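Side-chain contact in type II restriction enzyme NgoMIV (Neisseria gonorrhoeae, PDB 1FIU), which recognises the double-stranded DNA sequence 5'-GCCGGC-3' and cuts it after the first G, working as a magnesium-dependent homotetramer: residues Y266-V269 / R273-D276. Numbering follows the deposited sequence.
Sequences YIMV and RLKD
Met268 and Leu274 meet at the root of their side chains, CB against CB at 3.8 Å, and touch again farther out, where CE of the methionine comes to 4.1 Å from CD2 of the leucine. The bend at chi3 (-77°) brings the terminal methyl a little nearer the leucine than the sulfur; an unbranched, flexible chain suits such a bend. Val269 adds a looser apolar contact, its CG2 lying 4.3 Å from Leu274 CB.

Beside this greasy patch, the carbonyl of Met268, near the C-terminal end of helix 259-270, receives two backbone donors. Arg273 N gives a short bond to Met268 O (2.8 Å, N-H...O 163°), while Leu274 N adds a weak, bent one to the same oxygen. Farther along, a water donates to both Val269 O, at 2.6 Å, and Leu274 O, bridging carbonyls that cannot bond each other.

Beyond this shell, Met268 packs on helix 225-232 and Leu274 on Val241 and His243. Arg273 aims its guanidinium away from the helix; NH2 bonds Ile238 O and Gly234 O and NH1 bonds Asp239 O, several N-H groups that suit arginine among main-chain carbonyls. Backbone hydrogen bonds of Arg273 and Lys275 with Val241 join the segment to strand 240-243; 274-276 is the outermost strand within this chain at this end of the mixed sheet. In this PDDEXK-clan nuclease the contact lies away from the magnesium site. The tight helix-to-strand turn pairs polar main-chain atoms through direct bonds and one water, while Met268, with a lesser share from Val269, packs against Leu274 and so joins helix 259-270 to that strand.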
ATOM      1  N   TYR I 266     -14.914   0.384 -23.866  1.00 20.85           N
ATOM      2  CA  TYR I 266     -14.105   1.554 -24.216  1.00 22.37           C
ATOM      3  C   TYR I 266     -13.521   2.285 -23.022  1.00 21.16           C
ATOM      4  O   TYR I 266     -12.473   2.909 -23.146  1.00 22.64           O
ATOM      5  CB  TYR I 266     -14.887   2.521 -25.130  1.00 25.43           C
ATOM      6  CG  TYR I 266     -15.038   1.948 -26.519  1.00 26.98           C
ATOM      7  CD1 TYR I 266     -16.291   1.590 -27.014  1.00 28.98           C
ATOM      8  CD2 TYR I 266     -13.918   1.674 -27.309  1.00 29.15           C
ATOM      9  CE1 TYR I 266     -16.426   0.969 -28.254  1.00 31.29           C
ATOM     10  CE2 TYR I 266     -14.040   1.048 -28.554  1.00 28.80           C
ATOM     11  CZ  TYR I 266     -15.301   0.698 -29.017  1.00 32.80           C
ATOM     12  OH  TYR I 266     -15.451   0.064 -30.232  1.00 34.25           O
ATOM     13  N   ILE I 267     -14.169   2.213 -21.865  1.00 21.04           N
ATOM     14  CA  ILE I 267     -13.602   2.851 -20.675  1.00 21.28           C
ATOM     15  C   ILE I 267     -12.276   2.151 -20.390  1.00 23.29           C
ATOM     16  O   ILE I 267     -11.256   2.804 -20.111  1.00 25.37           O
ATOM     17  CB  ILE I 267     -14.512   2.702 -19.454  1.00 19.75           C
ATOM     18  CG1 ILE I 267     -15.675   3.696 -19.584  1.00 22.92           C
ATOM     19  CG2 ILE I 267     -13.731   2.987 -18.161  1.00 23.77           C
ATOM     20  CD1 ILE I 267     -16.746   3.492 -18.570  1.00 23.83           C
ATOM     21  N   MET I 268     -12.290   0.825 -20.470  1.00 21.64           N
ATOM     22  CA  MET I 268     -11.070   0.051 -20.220  1.00 19.96           C
ATOM     23  C   MET I 268     -10.028   0.206 -21.319  1.00 22.50           C
ATOM     24  O   MET I 268      -8.841   0.367 -21.023  1.00 22.98           O
ATOM     25  CB  MET I 268     -11.400  -1.437 -20.025  1.00 21.17           C
ATOM     26  CG  MET I 268     -12.247  -1.709 -18.804  1.00 19.98           C
ATOM     27  SD  MET I 268     -12.487  -3.463 -18.492  1.00 19.66           S
ATOM     28  CE  MET I 268     -13.764  -3.894 -19.771  1.00 17.95           C
ATOM     29  N   VAL I 269     -10.436   0.182 -22.584  1.00 21.96           N
ATOM     30  CA  VAL I 269      -9.462   0.312 -23.663  1.00 21.54           C
ATOM     31  C   VAL I 269      -8.927   1.740 -23.789  1.00 25.63           C
ATOM     32  O   VAL I 269      -7.711   1.960 -23.868  1.00 23.68           O
ATOM     33  CB  VAL I 269     -10.067  -0.143 -25.009  1.00 22.66           C
ATOM     34  CG1 VAL I 269      -9.099   0.156 -26.156  1.00 21.60           C
ATOM     35  CG2 VAL I 269     -10.391  -1.640 -24.940  1.00 20.45           C
ATOM     36  N   ARG I 273      -6.386   0.199 -19.724  1.00 19.28           N
ATOM     37  CA  ARG I 273      -6.445  -0.901 -18.748  1.00 18.61           C
ATOM     38  C   ARG I 273      -6.626  -2.232 -19.446  1.00 16.92           C
ATOM     39  O   ARG I 273      -6.438  -3.284 -18.841  1.00 17.77           O
ATOM     40  CB  ARG I 273      -7.600  -0.760 -17.744  1.00 19.73           C
ATOM     41  CG  ARG I 273      -7.726   0.599 -17.057  1.00 18.58           C
ATOM     42  CD  ARG I 273      -6.395   1.062 -16.454  1.00 15.26           C
ATOM     43  NE  ARG I 273      -5.924   0.207 -15.360  1.00 15.88           N
ATOM     44  CZ  ARG I 273      -4.713  -0.353 -15.321  1.00 16.01           C
ATOM     45  NH1 ARG I 273      -3.861  -0.165 -16.323  1.00 18.31           N
ATOM     46  NH2 ARG I 273      -4.339  -1.059 -14.255  1.00 18.33           N
ATOM     47  N   LEU I 274      -6.994  -2.179 -20.723  1.00 16.42           N
ATOM     48  CA  LEU I 274      -7.239  -3.386 -21.511  1.00 16.33           C
ATOM     49  C   LEU I 274      -6.705  -3.274 -22.943  1.00 16.64           C
ATOM     50  O   LEU I 274      -6.943  -2.269 -23.635  1.00 18.02           O
ATOM     51  CB  LEU I 274      -8.761  -3.680 -21.544  1.00 15.85           C
ATOM     52  CG  LEU I 274      -9.166  -4.965 -22.255  1.00 18.17           C
ATOM     53  CD1 LEU I 274      -8.560  -6.192 -21.525  1.00 16.18           C
ATOM     54  CD2 LEU I 274     -10.702  -5.052 -22.303  1.00 19.75           C
ATOM     55  N   LYS I 275      -5.968  -4.297 -23.385  1.00 15.30           N
ATOM     56  CA  LYS I 275      -5.404  -4.340 -24.725  1.00 17.82           C
ATOM     57  C   LYS I 275      -5.599  -5.739 -25.315  1.00 14.84           C
ATOM     58  O   LYS I 275      -6.247  -6.584 -24.700  1.00 18.90           O
ATOM     59  CB  LYS I 275      -3.903  -3.998 -24.685  1.00 17.50           C
ATOM     60  CG  LYS I 275      -3.594  -2.589 -24.157  1.00 17.79           C
ATOM     61  CD  LYS I 275      -2.078  -2.337 -24.118  1.00 18.52           C
ATOM     62  CE  LYS I 275      -1.734  -0.969 -23.508  1.00 18.73           C
ATOM     63  NZ  LYS I 275      -0.274  -0.640 -23.785  1.00 20.22           N
ATOM     64  N   ASP I 276      -5.039  -5.974 -26.499  1.00 14.27           N
ATOM     65  CA  ASP I 276      -5.163  -7.272 -27.154  1.00 17.42           C
ATOM     66  C   ASP I 276      -3.934  -8.126 -26.822  1.00 17.82           C
ATOM     67  O   ASP I 276      -2.875  -7.577 -26.510  1.00 18.02           O
ATOM     68  CB  ASP I 276      -5.195  -7.106 -28.674  1.00 19.99           C
ATOM     69  CG  ASP I 276      -5.370  -8.429 -29.392  1.00 19.47           C
ATOM     70  OD1 ASP I 276      -6.417  -9.078 -29.188  1.00 22.10           O
ATOM     71  OD2 ASP I 276      -4.477  -8.824 -30.155  1.00 19.77           O
TER
HETATM   72  O   HOH W   1      -5.678   0.276 -23.798  1.00 22.37           O